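Thymidylate synthase ThyX (Streptomyces cacaoi subsp. asoensis, PDB 4P5A) methylates UMP and dUMP at the uracil ring as a homotetrameric, FAD-dependent homologue of thymidylate synthase ThyX. Local coordinates at the interface of chains A and B. Residues are numbered along the deposited sequence; one frame, centred on the assembly and turned at random. Chains: chain A/B, Thymidylate synthase ThyX.

Contact 1: the interface of chains A and B. Residues chain A 79, 107, 109, 113, 145, 208; chain B 164, 166-167.
This patch of the A–B subunit interface of the ThyX homotetramer is a mainly apolar packing surface. B:Leu167 and B:Ile164 are buried here against chain A, which helps to hold the two subunits together. The contacts across it are packing only. B:Leu167 carries most of them. Its CD1 methyl lies over one face of the A:Phe79 ring, toward the rim, 3.4 Å from CE1, as a CH-pi contact. The other branch, CD2, points away to A:Tyr107 and to the tip of A:Pro109, 3.9 Å from its CD. A:Phe79 CB also sits over the centre of the B:Arg166 guanidinium, whose plane is tilted 30° from the ring. B:Ile164 meets A:Arg113 tip to tip, its CD1 over one guanidinium face, 3.5 Å from CZ.

Polar bonds within chain A probably hold these walls in place. A:Arg113 grips A:Glu208 side-on, NH2 giving a salt bridge of 2.8 Å to the syn lone pair of OE2. NE bonds to OE1 from above the carboxylate plane. This two-nitrogen grip would fix the rotation of the guanidinium, with one face turned to the B:Ile164 CD1 methyl. A:Tyr145 OH bonds to the backbone O of A:Tyr107, nearly along the C=O axis. The phenol OH of A:Tyr107 reaches the anti lone pair of A:Glu208 OE1 at 2.5 Å.

Contact 2: the interface of chains A and B. Residues chain A 83, 113, 117, 124, 126, 204-206; chain B 98, 161-164, 166.
Loops of chain A around A:Arg113, A:Tyr124 and A:His204 to A:Gln206, with strands 116-118 and 125-127, meet the loop at B:Arg98, the short helix 162-165 and the start of 3-10 helix 166-168 of chain B. B:Glu163 is the hub. Its OE1 takes both end nitrogens of A:Arg113, with NH2 at 2.7 Å in a salt bridge. The guanidinium and carboxylate planes stand 88° apart. OE2 takes NE and NH2 of B:Arg98. The A:Tyr126 ring lies nearly flat against this carboxylate, with OE1 over its centre. In the ring plane, A:Tyr126 OH meets water 1 at 2.6 Å.

B:Arg98 is sandwiched. One guanidinium face stacks on the A:Tyr124 ring, 16° from parallel, with NH1 over the ring centre in a cation-pi contact. The opposite face meets the backbone N of A:Gln206. NH1 and NH2 both bond to the A:His204 carbonyl O, NH1 at 3.0 Å. A:Gln206, extended, gives its OE1 lone pair to B:Arg166 NH2 at 2.9 Å. Its NE2 reaches B:Glu163 O from above the carbonyl plane. Water 1 and water 2 link A:Gln117 to B:Arg98 O.

The site joins the subunits and is likely to position B:Arg98 and B:Arg166, which line the 5-bromo-UMP pocket.

Contact 3: the interface of chains A and B. Residues chain A 78, 166-172; chain B 78, 166-172.
Two backbone hydrogen bonds form the centre of this patch, where the two copies of segment 166-172 pair about the two-fold axis of the A–B interface and join two subunits of the homotetramer. The N-H of A:Val171 bonds to B:Leu169 O at 2.9 Å, in the carbonyl plane and fairly straight (159° at H). Its twin runs from B:Val171 N to A:Leu169 O, nearly along the C=O axis. Together they make a short antiparallel beta bridge at A:Pro170 and B:Pro170, whose CA atoms lie 3.8 Å apart.

Side chains pack around this pair. A:Val171 buries 86 Å² against chain B. Its CG1 is anti to the carbonyl carbon (chi1 -59°) and points to the tip of B:Ile78, 4.1 Å from CD1. The two side chains cross at about a right angle. A:Val171 CG2, between the backbone N and carbonyl carbon, lies 3.4 Å from B:Arg166 O. An alanine here would lose both methyl branches and would probably loosen the packing on B:Ile78 and around the B:Arg166 carbonyl. B:Leu167 O lies 3.5 Å from A:Pro170 CB. It also receives a weak bond from the hydroxyl of A:Ser172.

Farther out, each 3-10 helix 166-168 positions these backbone carbonyls. Helix 78-84 supplies the isoleucine from each chain. A:Ile78 has an extended tip (chi2 173°), which carries its CD1 to 4.0 Å from B:Val171 CG1.

Contact 1: the interface of chains A and B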
loop_
_atom_site.group_PDB
_atom_site.type_symbol
_atom_site.label_atom_id
_atom_site.label_comp_id
_atom_site.label_asym_id
_atom_site.label_seq_id
_atom_site.Cartn_x
_atom_site.Cartn_y
_atom_site.Cartn_z
ATOM N N PHE A 79 -20.128 12.928 2.988
ATOM C CA PHE A 79 -19.679 12.997 1.610
ATOM C C PHE A 79 -18.206 13.487 1.502
ATOM O O PHE A 79 -17.499 13.113 0.534
ATOM C CB PHE A 79 -20.613 13.854 0.695
ATOM C CG PHE A 79 -20.576 15.347 1.013
ATOM C CD1 PHE A 79 -21.466 15.881 1.986
ATOM C CD2 PHE A 79 -19.648 16.193 0.310
ATOM C CE1 PHE A 79 -21.400 17.252 2.300
ATOM C CE2 PHE A 79 -19.622 17.548 0.603
ATOM C CZ PHE A 79 -20.446 18.063 1.592
ATOM N N TYR A 107 -24.444 19.024 7.827
ATOM C CA TYR A 107 -23.735 20.113 7.198
ATOM C C TYR A 107 -24.661 20.806 6.169
ATOM O O TYR A 107 -25.355 20.156 5.347
ATOM C CB TYR A 107 -22.505 19.580 6.424
ATOM C CG TYR A 107 -21.794 20.617 5.585
ATOM C CD1 TYR A 107 -22.071 20.740 4.199
ATOM C CD2 TYR A 107 -20.890 21.480 6.170
ATOM C CE1 TYR A 107 -21.459 21.681 3.396
ATOM C CE2 TYR A 107 -20.277 22.486 5.370
ATOM C CZ TYR A 107 -20.524 22.549 4.030
ATOM O OH TYR A 107 -19.941 23.457 3.204
ATOM N N PRO A 109 -23.961 24.353 3.487
ATOM C CA PRO A 109 -22.890 25.281 3.100
ATOM C C PRO A 109 -23.187 26.679 3.617
ATOM O O PRO A 109 -24.371 26.983 3.824
ATOM C CB PRO A 109 -22.936 25.218 1.595
ATOM C CG PRO A 109 -24.276 24.733 1.217
ATOM C CD PRO A 109 -24.730 23.825 2.359
ATOM N N ARG A 113 -20.160 29.976 0.175
ATOM C CA ARG A 113 -19.955 28.807 -0.678
ATOM C C ARG A 113 -20.559 29.063 -2.054
ATOM O O ARG A 113 -21.695 29.561 -2.153
ATOM C CB ARG A 113 -20.686 27.631 -0.025
ATOM C CG ARG A 113 -19.787 26.351 0.005
ATOM C CD ARG A 113 -20.067 25.722 -1.290
ATOM N NE ARG A 113 -19.575 24.347 -1.375
ATOM C CZ ARG A 113 -19.365 23.768 -2.544
ATOM N NH1 ARG A 113 -19.580 24.461 -3.675
ATOM N NH2 ARG A 113 -18.995 22.501 -2.622
ATOM N N TYR A 145 -33.449 16.963 6.105
ATOM C CA TYR A 145 -32.715 16.426 7.275
ATOM C C TYR A 145 -33.638 16.196 8.433
ATOM O O TYR A 145 -33.517 15.222 9.185
ATOM C CB TYR A 145 -31.643 17.378 7.759
ATOM C CG TYR A 145 -30.565 17.731 6.766
ATOM C CD1 TYR A 145 -30.384 17.000 5.571
ATOM C CD2 TYR A 145 -29.726 18.819 7.016
ATOM C CE1 TYR A 145 -29.386 17.408 4.646
ATOM C CE2 TYR A 145 -28.717 19.232 6.075
ATOM C CZ TYR A 145 -28.529 18.493 4.956
ATOM O OH TYR A 145 -27.534 18.949 4.089
ATOM N N GLU A 208 -15.550 21.426 0.272
ATOM C CA GLU A 208 -15.523 20.854 1.629
ATOM C C GLU A 208 -14.259 20.046 1.960
ATOM O O GLU A 208 -13.628 20.257 2.998
ATOM C CB GLU A 208 -16.819 20.056 1.975
ATOM C CG GLU A 208 -17.996 21.137 2.125
ATOM C CD GLU A 208 -18.627 21.564 0.843
ATOM O OE1 GLU A 208 -19.441 22.519 0.901
ATOM O OE2 GLU A 208 -18.390 21.035 -0.287
ATOM N N ILE B 164 -23.765 19.984 -4.455
ATOM C CA ILE B 164 -24.349 20.486 -3.261
ATOM C C ILE B 164 -25.751 19.916 -3.141
ATOM O O ILE B 164 -26.158 19.589 -2.009
ATOM C CB ILE B 164 -24.408 22.049 -3.286
ATOM C CG1 ILE B 164 -23.021 22.653 -3.091
ATOM C CG2 ILE B 164 -25.491 22.609 -2.334
ATOM C CD1 ILE B 164 -22.495 22.475 -1.646
ATOM N N ARG B 166 -26.805 17.018 -3.806
ATOM C CA ARG B 166 -26.773 15.650 -3.256
ATOM C C ARG B 166 -26.579 15.567 -1.787
ATOM O O ARG B 166 -26.666 14.431 -1.258
ATOM C CB ARG B 166 -25.772 14.765 -3.941
ATOM C CG ARG B 166 -24.320 15.266 -3.997
ATOM C CD ARG B 166 -23.650 15.215 -2.612
ATOM N NE ARG B 166 -22.210 15.486 -2.831
ATOM C CZ ARG B 166 -21.271 14.564 -3.189
ATOM N NH1 ARG B 166 -21.587 13.279 -3.306
ATOM N NH2 ARG B 166 -20.058 15.010 -3.452
ATOM N N LEU B 167 -26.309 16.701 -1.119
ATOM C CA LEU B 167 -26.270 16.701 0.334
ATOM C C LEU B 167 -27.489 16.085 1.015
ATOM O O LEU B 167 -27.380 15.582 2.130
ATOM C CB LEU B 167 -26.029 18.097 0.851
ATOM C CG LEU B 167 -24.573 18.468 1.143
ATOM C CD1 LEU B 167 -23.717 18.108 -0.056
ATOM C CD2 LEU B 167 -24.627 20.032 1.340
#

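Contact 2: the interface of chains A and B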
loop_
_atom_site.group_PDB
_atom_site.type_symbol
_atom_site.label_atom_id
_atom_site.label_comp_id
_atom_site.label_asym_id
_atom_site.label_seq_id
_atom_site.Cartn_x
_atom_site.Cartn_y
_atom_site.Cartn_z
ATOM N N HIS A 83 -14.226 11.526 0.360
ATOM C CA HIS A 83 -13.124 11.991 -0.453
ATOM C C HIS A 83 -11.810 11.791 0.265
ATOM O O HIS A 83 -10.832 11.371 -0.340
ATOM C CB HIS A 83 -13.329 13.472 -0.764
ATOM C CG HIS A 83 -14.563 13.737 -1.573
ATOM N ND1 HIS A 83 -15.127 14.991 -1.691
ATOM C CD2 HIS A 83 -15.369 12.884 -2.253
ATOM C CE1 HIS A 83 -16.191 14.919 -2.493
ATOM N NE2 HIS A 83 -16.356 13.652 -2.863
ATOM N N ARG A 113 -20.160 29.976 0.175
ATOM C CA ARG A 113 -19.955 28.807 -0.678
ATOM C C ARG A 113 -20.559 29.063 -2.054
ATOM O O ARG A 113 -21.695 29.561 -2.153
ATOM C CB ARG A 113 -20.686 27.631 -0.025
ATOM C CG ARG A 113 -19.787 26.351 0.005
ATOM C CD ARG A 113 -20.067 25.722 -1.290
ATOM N NE ARG A 113 -19.575 24.347 -1.375
ATOM C CZ ARG A 113 -19.365 23.768 -2.544
ATOM N NH1 ARG A 113 -19.580 24.461 -3.675
ATOM N NH2 ARG A 113 -18.995 22.501 -2.622
ATOM N N GLN A 117 -23.192 26.020 -11.073
ATOM C CA GLN A 117 -22.158 25.420 -11.913
ATOM C C GLN A 117 -22.184 25.981 -13.336
ATOM O O GLN A 117 -23.248 26.255 -13.870
ATOM C CB GLN A 117 -22.316 23.897 -11.962
ATOM C CG GLN A 117 -21.260 23.186 -12.837
ATOM C CD GLN A 117 -20.917 21.765 -12.359
ATOM O OE1 GLN A 117 -19.852 21.220 -12.710
ATOM N NE2 GLN A 117 -21.814 21.169 -11.539
ATOM N N TYR A 124 -15.646 20.821 -13.330
ATOM C CA TYR A 124 -15.892 21.197 -11.939
ATOM C C TYR A 124 -15.657 22.702 -11.715
ATOM O O TYR A 124 -14.913 23.102 -10.795
ATOM C CB TYR A 124 -15.058 20.336 -10.980
ATOM C CG TYR A 124 -15.324 18.852 -11.137
ATOM C CD1 TYR A 124 -16.548 18.316 -10.733
ATOM C CD2 TYR A 124 -14.381 17.995 -11.716
ATOM C CE1 TYR A 124 -16.837 16.948 -10.889
ATOM C CE2 TYR A 124 -14.635 16.602 -11.807
ATOM C CZ TYR A 124 -15.890 16.110 -11.394
ATOM O OH TYR A 124 -16.237 14.810 -11.534
ATOM N N TYR A 126 -17.345 26.127 -10.614
ATOM C CA TYR A 126 -18.479 26.672 -9.837
ATOM C C TYR A 126 -18.500 28.190 -9.810
ATOM O O TYR A 126 -17.439 28.813 -9.996
ATOM C CB TYR A 126 -18.497 26.071 -8.425
ATOM C CG TYR A 126 -18.577 24.572 -8.569
ATOM C CD1 TYR A 126 -19.831 23.942 -8.908
ATOM C CD2 TYR A 126 -17.418 23.780 -8.459
ATOM C CE1 TYR A 126 -19.904 22.556 -9.102
ATOM C CE2 TYR A 126 -17.471 22.431 -8.640
ATOM C CZ TYR A 126 -18.715 21.807 -8.949
ATOM O OH TYR A 126 -18.745 20.471 -9.156
ATOM N N HIS A 204 -9.493 20.096 -9.159
ATOM C CA HIS A 204 -10.852 20.707 -8.912
ATOM C C HIS A 204 -11.636 19.940 -7.834
ATOM O O HIS A 204 -12.728 19.393 -8.090
ATOM C CB HIS A 204 -11.659 20.704 -10.237
ATOM C CG HIS A 204 -10.943 21.464 -11.306
ATOM N ND1 HIS A 204 -10.795 22.833 -11.255
ATOM C CD2 HIS A 204 -10.168 21.039 -12.333
ATOM C CE1 HIS A 204 -10.029 23.229 -12.262
ATOM N NE2 HIS A 204 -9.615 22.159 -12.910
ATOM N N PRO A 205 -11.049 19.835 -6.638
ATOM C CA PRO A 205 -11.742 19.110 -5.538
ATOM C C PRO A 205 -12.969 19.907 -5.066
ATOM O O PRO A 205 -13.058 21.190 -5.214
ATOM C CB PRO A 205 -10.708 19.111 -4.404
ATOM C CG PRO A 205 -9.930 20.362 -4.662
ATOM C CD PRO A 205 -9.767 20.401 -6.190
ATOM N N GLN A 206 -13.885 19.176 -4.432
ATOM C CA GLN A 206 -15.027 19.825 -3.829
ATOM C C GLN A 206 -14.572 20.782 -2.749
ATOM O O GLN A 206 -13.605 20.522 -2.020
ATOM C CB GLN A 206 -15.968 18.751 -3.320
ATOM C CG GLN A 206 -17.265 19.441 -2.782
ATOM C CD GLN A 206 -18.526 18.583 -2.904
ATOM O OE1 GLN A 206 -18.548 17.513 -3.547
ATOM N NE2 GLN A 206 -19.647 19.142 -2.377
ATOM N N ARG B 98 -20.933 14.373 -7.950
ATOM C CA ARG B 98 -20.532 15.718 -8.400
ATOM C C ARG B 98 -20.701 15.814 -9.895
ATOM O O ARG B 98 -21.030 16.896 -10.397
ATOM C CB ARG B 98 -19.022 15.932 -8.094
ATOM C CG ARG B 98 -18.726 15.880 -6.562
ATOM C CD ARG B 98 -17.252 16.223 -6.423
ATOM N NE ARG B 98 -17.019 17.679 -6.713
ATOM C CZ ARG B 98 -15.867 18.196 -7.155
ATOM N NH1 ARG B 98 -14.800 17.386 -7.428
ATOM N NH2 ARG B 98 -15.774 19.537 -7.341
ATOM N N ALA B 161 -25.905 23.498 -7.949
ATOM C CA ALA B 161 -24.924 22.553 -8.489
ATOM C C ALA B 161 -25.170 21.151 -7.921
ATOM O O ALA B 161 -25.416 20.959 -6.710
ATOM C CB ALA B 161 -23.529 23.008 -8.126
ATOM N N ARG B 162 -24.967 20.169 -8.769
ATOM C CA ARG B 162 -25.225 18.802 -8.297
ATOM C C ARG B 162 -24.389 18.305 -7.124
ATOM O O ARG B 162 -24.959 17.622 -6.279
ATOM C CB ARG B 162 -25.432 17.847 -9.467
ATOM C CG ARG B 162 -24.356 17.745 -10.220
ATOM C CD ARG B 162 -24.686 17.074 -11.598
ATOM N NE ARG B 162 -23.473 17.504 -12.291
ATOM C CZ ARG B 162 -23.460 18.322 -13.341
ATOM N NH1 ARG B 162 -22.308 18.734 -13.847
ATOM N NH2 ARG B 162 -24.617 18.709 -13.883
ATOM N N GLU B 163 -23.171 18.842 -6.940
ATOM C CA GLU B 163 -22.326 18.433 -5.761
ATOM C C GLU B 163 -22.895 18.950 -4.412
ATOM O O GLU B 163 -22.591 18.404 -3.318
ATOM C CB GLU B 163 -20.855 18.882 -5.982
ATOM C CG GLU B 163 -20.701 20.426 -5.866
ATOM C CD GLU B 163 -19.237 20.872 -5.767
ATOM O OE1 GLU B 163 -19.008 22.014 -5.278
ATOM O OE2 GLU B 163 -18.304 20.090 -6.197
ATOM N N ILE B 164 -23.765 19.984 -4.455
ATOM C CA ILE B 164 -24.349 20.486 -3.261
ATOM C C ILE B 164 -25.751 19.916 -3.141
ATOM O O ILE B 164 -26.158 19.589 -2.009
ATOM C CB ILE B 164 -24.408 22.049 -3.286
ATOM C CG1 ILE B 164 -23.021 22.653 -3.091
ATOM C CG2 ILE B 164 -25.491 22.609 -2.334
ATOM C CD1 ILE B 164 -22.495 22.475 -1.646
ATOM N N ARG B 166 -26.805 17.018 -3.806
ATOM C CA ARG B 166 -26.773 15.650 -3.256
ATOM C C ARG B 166 -26.579 15.567 -1.787
ATOM O O ARG B 166 -26.666 14.431 -1.258
ATOM C CB ARG B 166 -25.772 14.765 -3.941
ATOM C CG ARG B 166 -24.320 15.266 -3.997
ATOM C CD ARG B 166 -23.650 15.215 -2.612
ATOM N NE ARG B 166 -22.210 15.486 -2.831
ATOM C CZ ARG B 166 -21.271 14.564 -3.189
ATOM N NH1 ARG B 166 -21.587 13.279 -3.306
ATOM N NH2 ARG B 166 -20.058 15.010 -3.452
HETATM O O HOH W 1 -21.219 19.573 -9.346
HETATM O O HOH W 2 -19.790 18.248 -12.618
#

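Contact 3: the interface of chains A and B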
loop_
_atom_site.group_PDB
_atom_site.type_symbol
_atom_site.label_atom_id
_atom_site.label_comp_id
_atom_site.label_asym_id
_atom_site.label_seq_id
_atom_site.Cartn_x
_atom_site.Cartn_y
_atom_site.Cartn_z
ATOM N N ILE A 78 -20.305 13.113 5.873
ATOM C CA ILE A 78 -19.906 11.876 5.224
ATOM C C ILE A 78 -19.494 12.065 3.774
ATOM O O ILE A 78 -18.495 11.423 3.378
ATOM C CB ILE A 78 -21.042 10.841 5.346
ATOM C CG1 ILE A 78 -21.184 10.418 6.782
ATOM C CG2 ILE A 78 -20.768 9.671 4.425
ATOM C CD1 ILE A 78 -22.472 9.484 6.957
ATOM N N ARG A 166 -29.894 3.735 10.319
ATOM C CA ARG A 166 -29.121 4.819 9.759
ATOM C C ARG A 166 -29.232 4.904 8.246
ATOM O O ARG A 166 -28.682 5.864 7.635
ATOM C CB ARG A 166 -27.600 4.723 10.183
ATOM C CG ARG A 166 -26.848 3.450 9.745
ATOM C CD ARG A 166 -26.625 3.238 8.272
ATOM N NE ARG A 166 -25.723 2.074 8.180
ATOM C CZ ARG A 166 -24.371 2.156 8.343
ATOM N NH1 ARG A 166 -23.736 3.321 8.454
ATOM N NH2 ARG A 166 -23.672 1.025 8.408
ATOM N N LEU A 167 -29.914 3.945 7.617
ATOM C CA LEU A 167 -30.101 3.962 6.134
ATOM C C LEU A 167 -30.788 5.266 5.723
ATOM O O LEU A 167 -30.613 5.720 4.584
ATOM C CB LEU A 167 -30.998 2.784 5.695
ATOM C CG LEU A 167 -30.191 1.509 5.235
ATOM C CD1 LEU A 167 -29.031 1.111 6.159
ATOM C CD2 LEU A 167 -31.231 0.391 5.028
ATOM N N VAL A 168 -31.581 5.894 6.619
ATOM C CA VAL A 168 -32.318 7.095 6.191
ATOM C C VAL A 168 -31.523 8.352 6.359
ATOM O O VAL A 168 -31.975 9.440 5.979
ATOM C CB VAL A 168 -33.667 7.235 6.993
ATOM C CG1 VAL A 168 -34.579 5.991 6.696
ATOM C CG2 VAL A 168 -33.386 7.449 8.492
ATOM N N LEU A 169 -30.347 8.287 7.006
ATOM C CA LEU A 169 -29.569 9.524 7.237
ATOM C C LEU A 169 -28.803 10.024 5.988
ATOM O O LEU A 169 -28.322 9.221 5.182
ATOM C CB LEU A 169 -28.578 9.326 8.412
ATOM C CG LEU A 169 -29.335 9.035 9.732
ATOM C CD1 LEU A 169 -28.279 8.763 10.833
ATOM C CD2 LEU A 169 -30.191 10.284 10.069
ATOM N N PRO A 170 -28.711 11.334 5.829
ATOM C CA PRO A 170 -28.125 11.881 4.570
ATOM C C PRO A 170 -26.592 11.869 4.602
ATOM O O PRO A 170 -26.002 11.773 5.686
ATOM C CB PRO A 170 -28.624 13.339 4.546
ATOM C CG PRO A 170 -28.772 13.715 6.098
ATOM C CD PRO A 170 -29.276 12.365 6.741
ATOM N N VAL A 171 -26.026 11.978 3.404
ATOM C CA VAL A 171 -24.555 12.079 3.302
ATOM C C VAL A 171 -24.013 13.381 3.898
ATOM O O VAL A 171 -22.810 13.479 4.093
ATOM C CB VAL A 171 -24.098 11.828 1.856
ATOM C CG1 VAL A 171 -24.518 10.417 1.281
ATOM C CG2 VAL A 171 -24.550 12.952 0.905
ATOM N N SER A 172 -24.870 14.326 4.320
ATOM C CA SER A 172 -24.405 15.542 5.002
ATOM C C SER A 172 -24.265 15.316 6.488
ATOM O O SER A 172 -23.809 16.225 7.202
ATOM C CB SER A 172 -25.474 16.635 4.816
ATOM O OG SER A 172 -26.731 16.168 5.445
ATOM N N ILE B 78 -24.607 3.392 -0.836
ATOM C CA ILE B 78 -23.385 4.056 -0.341
ATOM C C ILE B 78 -22.873 3.507 1.016
ATOM O O ILE B 78 -21.662 3.310 1.171
ATOM C CB ILE B 78 -23.682 5.575 -0.221
ATOM C CG1 ILE B 78 -23.717 6.132 -1.633
ATOM C CG2 ILE B 78 -22.572 6.303 0.627
ATOM C CD1 ILE B 78 -24.141 7.582 -1.678
ATOM N N ARG B 166 -26.805 17.018 -3.806
ATOM C CA ARG B 166 -26.773 15.650 -3.256
ATOM C C ARG B 166 -26.579 15.567 -1.787
ATOM O O ARG B 166 -26.666 14.431 -1.258
ATOM C CB ARG B 166 -25.772 14.765 -3.941
ATOM C CG ARG B 166 -24.320 15.266 -3.997
ATOM C CD ARG B 166 -23.650 15.215 -2.612
ATOM N NE ARG B 166 -22.210 15.486 -2.831
ATOM C CZ ARG B 166 -21.271 14.564 -3.189
ATOM N NH1 ARG B 166 -21.587 13.279 -3.306
ATOM N NH2 ARG B 166 -20.058 15.010 -3.452
ATOM N N LEU B 167 -26.309 16.701 -1.119
ATOM C CA LEU B 167 -26.270 16.701 0.334
ATOM C C LEU B 167 -27.489 16.085 1.015
ATOM O O LEU B 167 -27.380 15.582 2.130
ATOM C CB LEU B 167 -26.029 18.097 0.851
ATOM C CG LEU B 167 -24.573 18.468 1.143
ATOM C CD1 LEU B 167 -23.717 18.108 -0.056
ATOM C CD2 LEU B 167 -24.627 20.032 1.340
ATOM N N VAL B 168 -28.671 16.187 0.378
ATOM C CA VAL B 168 -29.890 15.706 1.025
ATOM C C VAL B 168 -30.149 14.206 0.832
ATOM O O VAL B 168 -31.088 13.652 1.458
ATOM C CB VAL B 168 -31.121 16.523 0.501
ATOM C CG1 VAL B 168 -30.904 18.014 0.941
ATOM C CG2 VAL B 168 -31.319 16.290 -0.980
ATOM N N LEU B 169 -29.337 13.530 0.002
ATOM C CA LEU B 169 -29.618 12.087 -0.341
ATOM C C LEU B 169 -29.040 11.171 0.729
ATOM O O LEU B 169 -27.949 11.465 1.295
ATOM C CB LEU B 169 -29.074 11.672 -1.745
ATOM C CG LEU B 169 -29.649 12.522 -2.904
ATOM C CD1 LEU B 169 -29.001 12.137 -4.143
ATOM C CD2 LEU B 169 -31.102 12.219 -3.058
ATOM N N PRO B 170 -29.746 10.061 1.033
ATOM C CA PRO B 170 -29.426 9.230 2.141
ATOM C C PRO B 170 -28.289 8.272 1.782
ATOM O O PRO B 170 -27.974 8.037 0.576
ATOM C CB PRO B 170 -30.707 8.406 2.325
ATOM C CG PRO B 170 -31.324 8.320 0.983
ATOM C CD PRO B 170 -31.014 9.684 0.398
ATOM N N VAL B 171 -27.712 7.673 2.801
ATOM C CA VAL B 171 -26.614 6.714 2.586
ATOM C C VAL B 171 -27.097 5.408 1.983
ATOM O O VAL B 171 -26.273 4.517 1.598
ATOM C CB VAL B 171 -25.827 6.458 3.877
ATOM C CG1 VAL B 171 -25.084 7.746 4.407
ATOM C CG2 VAL B 171 -26.737 5.852 4.937
ATOM N N SER B 172 -28.421 5.246 1.835
ATOM C CA SER B 172 -28.994 4.114 1.158
ATOM C C SER B 172 -29.083 4.246 -0.351
ATOM O O SER B 172 -29.513 3.323 -1.039
ATOM C CB SER B 172 -30.418 3.893 1.712
ATOM O OG SER B 172 -31.171 5.086 1.350
#

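Contact 1 lies between the other two. The C-alpha centres of contact 1 and contact 2 are about 9 Å apart. Those of contact 1 and contact 3 are about 11 Å apart. Contacts 2 and 3 are about 16 Å apart. All three share B:Arg166. Contacts 1 and 2 also share A:Arg113 and B:Ile164, and contacts 1 and 3 share B:Leu167. Chain B's segment from helix 162-165 through 3-10 helix 166-168 thus runs through all three contacts. B:Arg166 also lines the 5-bromo-UMP pocket, so the interface and the nucleotide site are built in part from the same residue.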